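Long-range contacts in fatty acid-binding protein TM_1468 (Thermotoga maritima, PDB 1VPV), which binds long-chain fatty acids such as palmitate and may take part in lipid transport or fatty acid metabolism: residues D169-F174 / E230-D235; S240-I245 / F291-L296; E234-G239 / K264-V269; T130-G135 / L205-G210. All coordinates share one frame; numbering follows the deposited sequence.

Interaction 1 of 4, residues D169-F174 / E230-D235. With PLM (palmitic acid), chain D.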
# COMPACT_ATOMS: atom_id res chain seq x y z
N ASP A 169 9.42 -7.53 -8.52
CA ASP A 169 10.20 -6.32 -8.28
C ASP A 169 9.54 -5.37 -7.30
O ASP A 169 10.17 -4.40 -6.86
CB ASP A 169 10.35 -5.54 -9.60
CG ASP A 169 11.32 -6.20 -10.57
OD1 ASP A 169 12.15 -7.01 -10.14
OD2 ASP A 169 11.23 -5.88 -11.78
N PHE A 170 8.25 -5.57 -7.05
CA PHE A 170 7.54 -4.82 -5.98
C PHE A 170 7.12 -5.77 -4.86
O PHE A 170 6.43 -6.74 -5.11
CB PHE A 170 6.33 -4.10 -6.54
CG PHE A 170 6.62 -3.32 -7.81
CD1 PHE A 170 7.34 -2.14 -7.76
CD2 PHE A 170 6.17 -3.77 -9.03
CE1 PHE A 170 7.60 -1.45 -8.89
CE2 PHE A 170 6.42 -3.06 -10.18
CZ PHE A 170 7.13 -1.92 -10.12
N LYS A 171 7.57 -5.49 -3.64
CA LYS A 171 7.34 -6.34 -2.48
C LYS A 171 6.73 -5.55 -1.35
O LYS A 171 6.94 -4.33 -1.22
CB LYS A 171 8.68 -6.91 -2.02
CG LYS A 171 9.44 -7.59 -3.15
CD LYS A 171 10.68 -8.18 -2.65
CE LYS A 171 11.42 -8.88 -3.76
NZ LYS A 171 10.62 -10.05 -4.22
N ALA A 172 5.93 -6.24 -0.54
CA ALA A 172 5.36 -5.67 0.70
C ALA A 172 5.69 -6.64 1.85
O ALA A 172 5.32 -7.83 1.79
CB ALA A 172 3.88 -5.49 0.55
N ILE A 173 6.42 -6.13 2.84
CA ILE A 173 6.99 -6.91 3.94
C ILE A 173 6.83 -6.08 5.24
O ILE A 173 7.19 -4.90 5.28
CB ILE A 173 8.48 -7.22 3.66
CG1 ILE A 173 8.61 -8.03 2.35
CG2 ILE A 173 9.13 -7.97 4.83
CD1 ILE A 173 10.03 -8.26 1.87
N PHE A 174 6.27 -6.67 6.29
CA PHE A 174 5.92 -5.88 7.49
C PHE A 174 5.77 -6.77 8.72
O PHE A 174 5.69 -8.01 8.62
CB PHE A 174 4.63 -5.05 7.26
CG PHE A 174 3.36 -5.87 7.10
CD1 PHE A 174 3.12 -6.60 5.93
CD2 PHE A 174 2.40 -5.89 8.11
CE1 PHE A 174 1.91 -7.35 5.75
CE2 PHE A 174 1.22 -6.61 7.96
CZ PHE A 174 0.97 -7.36 6.77
N GLU A 230 15.70 -10.39 6.06
CA GLU A 230 16.05 -11.75 5.63
C GLU A 230 15.03 -12.30 4.62
O GLU A 230 15.41 -12.99 3.69
CB GLU A 230 16.26 -12.72 6.81
CG GLU A 230 17.42 -12.33 7.70
CD GLU A 230 17.75 -13.34 8.79
OE1 GLU A 230 18.25 -14.45 8.47
OE2 GLU A 230 17.54 -13.02 9.99
N LYS A 231 13.76 -11.96 4.78
CA LYS A 231 12.76 -12.37 3.79
C LYS A 231 13.03 -11.74 2.42
O LYS A 231 13.01 -12.43 1.41
CB LYS A 231 11.35 -12.06 4.28
CG LYS A 231 10.25 -12.12 3.19
CD LYS A 231 10.15 -13.48 2.46
CE LYS A 231 9.43 -14.53 3.30
NZ LYS A 231 9.55 -15.92 2.76
N LEU A 232 13.27 -10.44 2.39
CA LEU A 232 13.67 -9.77 1.16
C LEU A 232 14.89 -10.43 0.51
O LEU A 232 14.98 -10.54 -0.71
CB LEU A 232 13.98 -8.31 1.45
CG LEU A 232 14.62 -7.50 0.32
CD1 LEU A 232 13.60 -7.29 -0.79
CD2 LEU A 232 15.12 -6.16 0.82
N ARG A 233 15.83 -10.87 1.35
CA ARG A 233 17.07 -11.41 0.89
C ARG A 233 16.90 -12.80 0.25
O ARG A 233 17.81 -13.32 -0.38
CB ARG A 233 18.05 -11.48 2.05
CG ARG A 233 19.50 -11.63 1.62
CD ARG A 233 20.44 -11.85 2.81
NE ARG A 233 20.09 -11.02 3.96
CZ ARG A 233 20.43 -11.30 5.22
NH1 ARG A 233 21.16 -12.38 5.51
NH2 ARG A 233 20.04 -10.48 6.21
N GLU A 234 15.73 -13.40 0.41
CA GLU A 234 15.50 -14.71 -0.18
C GLU A 234 15.54 -14.67 -1.69
O GLU A 234 15.92 -15.67 -2.29
CB GLU A 234 14.19 -15.32 0.31
CG GLU A 234 14.29 -15.79 1.75
CD GLU A 234 12.99 -16.38 2.28
OE1 GLU A 234 12.03 -16.57 1.50
OE2 GLU A 234 12.94 -16.66 3.49
N ASP A 235 15.18 -13.55 -2.31
CA ASP A 235 15.25 -13.44 -3.79
C ASP A 235 16.00 -12.23 -4.35
O ASP A 235 16.02 -12.04 -5.57
CB ASP A 235 13.84 -13.49 -4.40
CG ASP A 235 13.08 -12.18 -4.25
OD1 ASP A 235 13.26 -11.50 -3.20
OD2 ASP A 235 12.30 -11.83 -5.18
C1 PLM D . -11.78 -3.39 2.10
O1 PLM D . -12.18 -3.65 0.93
O2 PLM D . -12.57 -3.34 3.09
C2 PLM D . -10.30 -3.12 2.28
C3 PLM D . -9.58 -4.31 2.87
C4 PLM D . -8.14 -3.96 3.18
C5 PLM D . -7.46 -5.16 3.83
C6 PLM D . -6.02 -4.88 4.18
C7 PLM D . -5.31 -6.09 4.77
C8 PLM D . -4.02 -5.69 5.48
C9 PLM D . -2.92 -5.36 4.49
CA PLM D . -1.66 -4.87 5.18
CB PLM D . -0.54 -4.70 4.17
CC PLM D . 0.63 -3.94 4.80
CD PLM D . 1.86 -3.89 3.88
CE PLM D . 2.94 -2.96 4.40
CF PLM D . 4.23 -3.03 3.60
CG PLM D . 4.20 -2.16 2.34

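Interaction 2 of 4, residues S240-I245 / F291-L296. With PLM (palmitic acid), chain D.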
# COMPACT_ATOMS: atom_id res chain seq x y z
N SER A 240 21.90 -5.13 -3.72
CA SER A 240 21.03 -4.77 -4.85
C SER A 240 20.56 -3.30 -4.75
O SER A 240 20.55 -2.70 -3.69
CB SER A 240 19.84 -5.74 -4.94
OG SER A 240 20.28 -7.07 -5.21
N LYS A 241 20.21 -2.72 -5.88
CA LYS A 241 19.70 -1.36 -5.94
C LYS A 241 18.21 -1.36 -5.65
O LYS A 241 17.45 -2.02 -6.36
CB LYS A 241 19.91 -0.77 -7.32
CG LYS A 241 21.07 0.20 -7.50
CD LYS A 241 20.71 1.20 -8.64
CE LYS A 241 21.89 1.93 -9.18
NZ LYS A 241 22.81 0.93 -9.77
N LEU A 242 17.78 -0.57 -4.67
CA LEU A 242 16.40 -0.55 -4.27
C LEU A 242 15.84 0.87 -4.21
O LEU A 242 16.58 1.81 -3.97
CB LEU A 242 16.28 -1.12 -2.86
CG LEU A 242 16.77 -2.50 -2.47
CD1 LEU A 242 16.31 -2.76 -1.06
CD2 LEU A 242 16.23 -3.58 -3.44
N ARG A 243 14.53 1.01 -4.40
CA ARG A 243 13.81 2.21 -3.90
C ARG A 243 12.75 1.72 -2.90
O ARG A 243 12.24 0.62 -3.02
CB ARG A 243 13.17 3.00 -5.03
CG ARG A 243 14.18 3.61 -5.99
CD ARG A 243 13.56 4.69 -6.89
NE ARG A 243 12.54 4.12 -7.77
CZ ARG A 243 12.02 4.74 -8.84
NH1 ARG A 243 12.42 5.93 -9.18
NH2 ARG A 243 11.09 4.13 -9.59
N VAL A 244 12.42 2.55 -1.92
CA VAL A 244 11.70 2.11 -0.72
C VAL A 244 10.72 3.16 -0.18
O VAL A 244 11.04 4.35 -0.11
CB VAL A 244 12.70 1.82 0.43
CG1 VAL A 244 12.01 1.23 1.64
CG2 VAL A 244 13.78 0.88 -0.04
N ILE A 245 9.54 2.70 0.22
CA ILE A 245 8.65 3.48 1.07
C ILE A 245 8.58 2.76 2.40
O ILE A 245 8.11 1.65 2.46
CB ILE A 245 7.25 3.60 0.45
CG1 ILE A 245 7.35 4.26 -0.93
CG2 ILE A 245 6.30 4.42 1.35
CD1 ILE A 245 5.97 4.44 -1.60
N PHE A 291 7.96 -2.20 5.00
CA PHE A 291 8.32 -1.45 3.82
C PHE A 291 7.78 -2.02 2.54
O PHE A 291 7.57 -3.24 2.42
CB PHE A 291 9.82 -1.18 3.74
CG PHE A 291 10.74 -2.34 4.05
CD1 PHE A 291 10.40 -3.65 3.78
CD2 PHE A 291 12.01 -2.09 4.53
CE1 PHE A 291 11.29 -4.67 4.07
CE2 PHE A 291 12.89 -3.11 4.82
CZ PHE A 291 12.54 -4.39 4.58
N GLY A 292 7.49 -1.11 1.60
CA GLY A 292 7.27 -1.45 0.20
C GLY A 292 8.62 -1.29 -0.45
O GLY A 292 9.26 -0.26 -0.27
N ILE A 293 9.05 -2.30 -1.20
CA ILE A 293 10.35 -2.30 -1.83
C ILE A 293 10.20 -2.43 -3.35
O ILE A 293 9.41 -3.25 -3.81
CB ILE A 293 11.20 -3.51 -1.35
CG1 ILE A 293 11.41 -3.49 0.17
CG2 ILE A 293 12.48 -3.59 -2.09
CD1 ILE A 293 12.39 -2.52 0.66
N GLU A 294 10.96 -1.61 -4.09
CA GLU A 294 11.18 -1.75 -5.54
C GLU A 294 12.62 -2.13 -5.81
O GLU A 294 13.55 -1.37 -5.51
CB GLU A 294 10.88 -0.45 -6.30
CG GLU A 294 11.27 -0.52 -7.82
CD GLU A 294 11.24 0.85 -8.55
OE1 GLU A 294 10.94 1.87 -7.88
OE2 GLU A 294 11.53 0.90 -9.79
N VAL A 295 12.81 -3.28 -6.43
CA VAL A 295 14.13 -3.69 -6.89
C VAL A 295 14.37 -3.07 -8.28
O VAL A 295 13.63 -3.33 -9.22
CB VAL A 295 14.25 -5.23 -6.96
CG1 VAL A 295 15.66 -5.68 -7.30
CG2 VAL A 295 13.81 -5.85 -5.64
N LEU A 296 15.40 -2.23 -8.38
CA LEU A 296 15.85 -1.68 -9.65
C LEU A 296 16.84 -2.57 -10.36
O LEU A 296 16.85 -2.65 -11.57
CB LEU A 296 16.51 -0.33 -9.42
CG LEU A 296 15.65 0.70 -8.70
CD1 LEU A 296 16.50 1.86 -8.25
CD2 LEU A 296 14.56 1.16 -9.63
C1 PLM D . -11.78 -3.39 2.10
O1 PLM D . -12.18 -3.65 0.93
O2 PLM D . -12.57 -3.34 3.09
C2 PLM D . -10.30 -3.12 2.28
C3 PLM D . -9.58 -4.31 2.87
C4 PLM D . -8.14 -3.96 3.18
C5 PLM D . -7.46 -5.16 3.83
C6 PLM D . -6.02 -4.88 4.18
C7 PLM D . -5.31 -6.09 4.77
C8 PLM D . -4.02 -5.69 5.48
C9 PLM D . -2.92 -5.36 4.49
CA PLM D . -1.66 -4.87 5.18
CB PLM D . -0.54 -4.70 4.17
CC PLM D . 0.63 -3.94 4.80
CD PLM D . 1.86 -3.89 3.88
CE PLM D . 2.94 -2.96 4.40
CF PLM D . 4.23 -3.03 3.60
CG PLM D . 4.20 -2.16 2.34

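Interaction 3 of 4, residues E234-G239 / K264-V269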
# COMPACT_ATOMS: atom_id res chain seq x y z
N GLU A 234 15.73 -13.40 0.41
CA GLU A 234 15.50 -14.71 -0.18
C GLU A 234 15.54 -14.67 -1.69
O GLU A 234 15.92 -15.67 -2.29
CB GLU A 234 14.19 -15.32 0.31
CG GLU A 234 14.29 -15.79 1.75
CD GLU A 234 12.99 -16.38 2.28
OE1 GLU A 234 12.03 -16.57 1.50
OE2 GLU A 234 12.94 -16.66 3.49
N ASP A 235 15.18 -13.55 -2.31
CA ASP A 235 15.25 -13.44 -3.79
C ASP A 235 16.00 -12.23 -4.35
O ASP A 235 16.02 -12.04 -5.57
CB ASP A 235 13.84 -13.49 -4.40
CG ASP A 235 13.08 -12.18 -4.25
OD1 ASP A 235 13.26 -11.50 -3.20
OD2 ASP A 235 12.30 -11.83 -5.18
N THR A 236 16.62 -11.44 -3.49
CA THR A 236 17.26 -10.18 -3.87
C THR A 236 18.58 -10.07 -3.11
O THR A 236 18.60 -9.71 -1.94
CB THR A 236 16.31 -8.98 -3.56
OG1 THR A 236 15.03 -9.22 -4.17
CG2 THR A 236 16.86 -7.64 -4.09
N PRO A 237 19.70 -10.43 -3.77
CA PRO A 237 20.99 -10.49 -3.04
C PRO A 237 21.40 -9.19 -2.36
O PRO A 237 21.09 -8.13 -2.84
CB PRO A 237 22.03 -10.86 -4.12
CG PRO A 237 21.20 -11.36 -5.33
CD PRO A 237 19.81 -10.78 -5.20
N GLU A 238 22.11 -9.28 -1.25
CA GLU A 238 22.64 -8.09 -0.59
C GLU A 238 23.44 -7.21 -1.59
O GLU A 238 24.13 -7.70 -2.47
CB GLU A 238 23.47 -8.46 0.66
CG GLU A 238 24.56 -7.41 1.03
CD GLU A 238 25.09 -7.48 2.47
OE1 GLU A 238 24.44 -8.14 3.33
OE2 GLU A 238 26.16 -6.86 2.72
N GLY A 239 23.30 -5.90 -1.44
CA GLY A 239 23.93 -4.95 -2.35
C GLY A 239 23.14 -4.66 -3.63
O GLY A 239 23.67 -4.04 -4.54
N LYS A 264 22.39 -0.96 5.69
CA LYS A 264 23.61 -1.71 5.96
C LYS A 264 23.84 -2.77 4.90
O LYS A 264 24.95 -3.19 4.71
CB LYS A 264 23.56 -2.38 7.34
CG LYS A 264 23.56 -1.38 8.47
CD LYS A 264 23.52 -2.02 9.84
CE LYS A 264 23.10 -1.01 10.88
NZ LYS A 264 23.42 -1.48 12.23
N SER A 265 22.79 -3.20 4.21
CA SER A 265 23.02 -4.23 3.22
C SER A 265 22.42 -4.04 1.84
O SER A 265 22.57 -4.90 0.99
CB SER A 265 22.66 -5.59 3.81
OG SER A 265 21.61 -5.49 4.70
N TYR A 266 21.82 -2.87 1.58
CA TYR A 266 21.33 -2.58 0.23
C TYR A 266 21.70 -1.15 -0.20
O TYR A 266 21.79 -0.25 0.65
CB TYR A 266 19.81 -2.84 0.18
CG TYR A 266 19.47 -4.32 0.21
CD1 TYR A 266 19.40 -5.05 -0.97
CD2 TYR A 266 19.26 -4.98 1.40
CE1 TYR A 266 19.12 -6.40 -0.96
CE2 TYR A 266 18.99 -6.34 1.42
CZ TYR A 266 18.92 -7.04 0.23
OH TYR A 266 18.66 -8.37 0.24
N GLU A 267 21.93 -0.96 -1.51
CA GLU A 267 22.04 0.36 -2.09
C GLU A 267 20.60 0.89 -2.24
O GLU A 267 19.86 0.49 -3.16
CB GLU A 267 22.80 0.35 -3.44
CG GLU A 267 23.55 1.68 -3.71
CD GLU A 267 24.03 1.87 -5.15
OE1 GLU A 267 24.68 0.95 -5.70
OE2 GLU A 267 23.80 2.97 -5.71
N VAL A 268 20.20 1.74 -1.29
CA VAL A 268 18.91 2.43 -1.36
C VAL A 268 19.09 3.76 -2.13
O VAL A 268 19.65 4.72 -1.61
CB VAL A 268 18.32 2.74 0.02
CG1 VAL A 268 16.89 3.13 -0.12
CG2 VAL A 268 18.41 1.56 0.95
N VAL A 269 18.65 3.80 -3.38
CA VAL A 269 18.77 5.04 -4.15
C VAL A 269 17.67 6.08 -3.84
O VAL A 269 17.84 7.24 -4.12
CB VAL A 269 18.94 4.79 -5.70
CG1 VAL A 269 20.21 3.98 -5.97
CG2 VAL A 269 17.77 4.09 -6.31

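Interaction 4 of 4, residues T130-G135 / L205-G210. With PLM (palmitic acid), chain D.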
# COMPACT_ATOMS: atom_id res chain seq x y z
N THR A 130 -2.83 -4.71 -8.63
CA THR A 130 -1.43 -4.77 -8.25
C THR A 130 -1.04 -6.03 -7.48
O THR A 130 0.15 -6.27 -7.34
CB THR A 130 -1.04 -3.62 -7.31
OG1 THR A 130 -1.83 -3.71 -6.13
CG2 THR A 130 -1.25 -2.30 -7.96
N LEU A 131 -2.01 -6.76 -6.93
CA LEU A 131 -1.72 -7.88 -6.01
C LEU A 131 -0.86 -7.42 -4.81
O LEU A 131 -0.10 -8.18 -4.23
CB LEU A 131 -1.06 -9.07 -6.72
CG LEU A 131 -1.84 -9.64 -7.93
CD1 LEU A 131 -1.06 -10.76 -8.59
CD2 LEU A 131 -3.28 -10.14 -7.59
N LEU A 132 -0.99 -6.15 -4.44
CA LEU A 132 -0.27 -5.66 -3.29
C LEU A 132 -1.20 -4.85 -2.42
O LEU A 132 -2.43 -4.96 -2.53
CB LEU A 132 0.94 -4.86 -3.73
CG LEU A 132 1.96 -5.69 -4.54
CD1 LEU A 132 2.86 -4.75 -5.28
CD2 LEU A 132 2.74 -6.65 -3.67
N ALA A 133 -0.59 -4.13 -1.48
CA ALA A 133 -1.32 -3.24 -0.61
C ALA A 133 -0.32 -2.31 0.06
O ALA A 133 0.89 -2.60 0.05
CB ALA A 133 -2.09 -4.01 0.39
N SER A 134 -0.84 -1.18 0.57
CA SER A 134 -0.12 -0.21 1.38
C SER A 134 1.04 0.33 0.59
O SER A 134 0.90 0.51 -0.62
CB SER A 134 0.32 -0.80 2.70
OG SER A 134 1.07 0.13 3.47
N GLY A 135 2.19 0.59 1.26
CA GLY A 135 3.31 1.36 0.64
C GLY A 135 3.96 0.70 -0.58
O GLY A 135 4.81 1.30 -1.26
N LEU A 205 4.94 -10.68 8.24
CA LEU A 205 4.19 -11.08 7.08
C LEU A 205 4.79 -10.50 5.80
O LEU A 205 5.58 -9.54 5.84
CB LEU A 205 2.72 -10.66 7.20
CG LEU A 205 1.93 -11.14 8.43
CD1 LEU A 205 2.08 -10.20 9.64
CD2 LEU A 205 0.48 -11.25 8.11
N HIS A 206 4.41 -11.11 4.68
CA HIS A 206 4.60 -10.51 3.36
C HIS A 206 3.41 -10.85 2.51
O HIS A 206 2.50 -11.56 2.93
CB HIS A 206 5.89 -10.98 2.69
CG HIS A 206 5.90 -12.44 2.35
ND1 HIS A 206 6.22 -12.91 1.10
CD2 HIS A 206 5.62 -13.54 3.10
CE1 HIS A 206 6.15 -14.23 1.09
NE2 HIS A 206 5.80 -14.64 2.30
N ILE A 207 3.41 -10.29 1.31
CA ILE A 207 2.38 -10.54 0.34
C ILE A 207 2.96 -11.34 -0.80
O ILE A 207 3.95 -10.95 -1.37
CB ILE A 207 1.87 -9.22 -0.21
CG1 ILE A 207 1.36 -8.39 0.97
CG2 ILE A 207 0.81 -9.49 -1.28
CD1 ILE A 207 0.36 -7.31 0.61
N GLU A 208 2.28 -12.41 -1.17
CA GLU A 208 2.76 -13.35 -2.18
C GLU A 208 1.53 -13.77 -2.96
O GLU A 208 0.60 -14.31 -2.37
CB GLU A 208 3.45 -14.53 -1.49
CG GLU A 208 3.82 -15.76 -2.39
CD GLU A 208 5.05 -16.48 -1.84
OE1 GLU A 208 6.18 -16.04 -2.18
OE2 GLU A 208 4.89 -17.45 -1.05
N ASN A 209 1.53 -13.50 -4.27
CA ASN A 209 0.39 -13.77 -5.13
C ASN A 209 -0.91 -13.11 -4.69
O ASN A 209 -1.99 -13.72 -4.80
CB ASN A 209 0.17 -15.28 -5.21
CG ASN A 209 1.36 -15.99 -5.81
OD1 ASN A 209 1.76 -17.05 -5.33
ND2 ASN A 209 1.95 -15.40 -6.86
N GLY A 210 -0.82 -11.89 -4.13
CA GLY A 210 -2.00 -11.15 -3.70
C GLY A 210 -2.54 -11.54 -2.35
O GLY A 210 -3.53 -10.97 -1.90
C1 PLM D . -11.78 -3.39 2.10
O1 PLM D . -12.18 -3.65 0.93
O2 PLM D . -12.57 -3.34 3.09
C2 PLM D . -10.30 -3.12 2.28
C3 PLM D . -9.58 -4.31 2.87
C4 PLM D . -8.14 -3.96 3.18
C5 PLM D . -7.46 -5.16 3.83
C6 PLM D . -6.02 -4.88 4.18
C7 PLM D . -5.31 -6.09 4.77
C8 PLM D . -4.02 -5.69 5.48
C9 PLM D . -2.92 -5.36 4.49
CA PLM D . -1.66 -4.87 5.18
CB PLM D . -0.54 -4.70 4.17
CC PLM D . 0.63 -3.94 4.80
CD PLM D . 1.86 -3.89 3.88
CE PLM D . 2.94 -2.96 4.40
CF PLM D . 4.23 -3.03 3.60
CG PLM D . 4.20 -2.16 2.34

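Interaction 1 of 4, residues D169-F174 / E230-D235
Lys-171 and Ile-173 meet Leu-232 and Asp-235 in a helix-on-sheet contact, where strand 170-176, an inner strand of the mixed six-stranded sheet of this DegV fold, is covered by the C-terminal end of helix 220-232. In this strand alternate side chains face opposite ways, Lys-171 and Ile-173 toward the helix, Ala-172 and Phe-174 toward the palmitate. On the helix side, Ile-173 CD1 lies 4.0 Å from Leu-232 CB, the two side chains crossing at about a right angle, and it also reaches Lys-231 CG. The aliphatic part of Lys-171 does similar work, its CD packing 3.6 Å from Leu-232 CD1. On the other side, Ala-172 CB approaches the terminal methyl CG of palmitic acid at 3.8 Å, and the Phe-174 ring holds palmitate CC over its centre, 3.7 Å above the plane. An alanine in place of Phe-174 would probably leave the far part of the acyl chain without the flat surface it rests on and open a gap beside it. Lys-171 is extended as far as CE and then bends (chi4 -66°), which turns NZ toward Asp-235 for a tip-to-tip salt bridge. Asp-235 OD2 is also paired with Arg-298 NH1, while Lys-171 NZ also binds Lys-168 O. The ammonium meets the carboxylate on its syn side, with NZ 2.6 Å from Asp-235 OD2 and 18° out of the carboxylate plane.

Interaction 2 of 4, residues S240-I245 / F291-L296
Val-244 and Ile-293 lie side by side, pointing the same way, with Val-244 CG2 3.7 Å from Ile-293 CD1. That same CD1 sits over the centre of the Phe-291 ring, 3.7 Å above its plane, while Leu-242 CD2 is 4.0 Å from both Ile-293 CG2 and Val-295 CG2. These residues form one face of an antiparallel pair, strand 241-248 beside strand 289-295, covered in part by Leu-259 and Leu-262 of helix 252-263. Between the faces, Arg-243 with Glu-294 and Ile-245 with Gly-292 are the hydrogen-bonded pairs; palmitate CG lies 3.5 Å from Gly-292 N. On the opposite face Arg-243 and Glu-294 run alongside each other. Glu-294 OE1 lies in the guanidinium plane and accepts from Arg-243 NE and NH2, each at 2.8 Å; NH2 meets its syn lone pair, whereas NE comes from above the carboxylate plane. Leu-296 CD1 packs at 3.7 Å on Arg-243 CG. An alanine at Arg-243 would probably leave Glu-294 OE1 without its two close donors and take from Glu-146 its salt bridge to Arg-243. With Arg-164 on OE2, each oxygen of the buried carboxylate has an arginine partner, which would be expected to help keep it ionised.

Interaction 3 of 4, residues E234-G239 / K264-V269
The Tyr-266 ring carries Glu-238 CA over one face, a CH-pi contact 4.3 Å from the ring centroid, and takes Thr-236 O at its edge, in the ring plane. There the hydroxyl is the donor: Tyr-266 OH lies 2.6 Å from Thr-236 O and nearly along the C=O axis. Pro-237 O also comes close, 3.2 Å from Tyr-266 CE1, in an oblique position, and Thr-236 CG2 touches the same CE1 at 4.1 Å. The loop thus bends around one aromatic ring, a case of a tyrosine holding irregular backbone through both its hydroxyl and its carbon surface. The ring's CG stands beside the backbone N of Tyr-266 (chi1 -72°). A backbone-to-backbone bond follows, Gly-239 N donating to Ser-265 O at 2.7 Å; the positive phi of Gly-239, 84°, would press a side chain against the carbonyl before it. Beside this bond the extended Glu-238 side chain runs past Ser-265, its OE1 3.1 Å from Ser-265 CB. Leu-232 and Arg-233, close to where helix 220-232 gives way to the loop, touch Tyr-266 as well, and so does Leu-242. Both segments lead from a helix into a strand: 234-239 runs from helix 220-232 to strand 241-248, and 264-269 from helix 252-263 to strand 267-275, at one edge of the sheet, which is parallel to strand 241-248 and joined to it by a beta-alpha-beta crossover.

Interaction 4 of 4, residues T130-G135 / L205-G210
Leu-131 and Gly-210 bring their backbones together where a loop meets a hairpin turn, their CA atoms 4.0 Å apart. No conventional hydrogen bond joins the segments; the nearest substitute is a CA-H...O contact, Gly-210 CA to Leu-131 O at 3.6 Å. Thr-130 OG1 accepts from Leu-132 N in an ST turn, and Leu-131 itself adopts a left-handed helical conformation. Asn-209 and Gly-210, with positive phi of 56° and 82°, have the angles of a type I' turn between antiparallel strands 201-208 and 211-219. Glycine suits the position twice over, since a CB on Gly-210 would also crowd Leu-131 CD2. The side-chain contact falls to Ile-207, which points its two branches at successive residues of the loop. Its CG2, anti to the backbone N, reaches Leu-131 O at 3.4 Å and Leu-132 CD2 at 4.2 Å. On the other branch, Ile-207 CD1 rests 4.1 Å from Ala-133 CB. Ala-133 CB in turn lies 4.1 Å from palmitate CB, and Ser-134 CB is 3.6 Å from palmitate CD, while Ser-134 OG is held by Asp-24. A loop following strand 125-129 of one sheet thereby packs on strand 201-208 of the other. This is part of the wall of the fatty acid-binding site: the loop lines the acyl chain, and the palmitate carboxylate is hydrogen-bonded elsewhere, by Thr-75 and Ser-108.

From the N terminus, interaction 4 opens first, at 130-135, where the chain leaves strand 125-129 of the first sheet, and closes at 205-210 in the second. Interaction 1 opens inside that span, at 169-174, and closes beyond it at 230-235, so the two cross. Interaction 3 begins on the residues that end interaction 1, sharing Glu-234 and Asp-235, and closes at 264-269. Interaction 2 starts within that loop, at 240-245, and closes near the C terminus at 291-296, crossing interaction 3. All four reach the second sheet, whose strands 201-208, 170-176, 289-295, 241-248 and 267-275 lie in succession; interactions 1, 2 and 4 also touch palmitate.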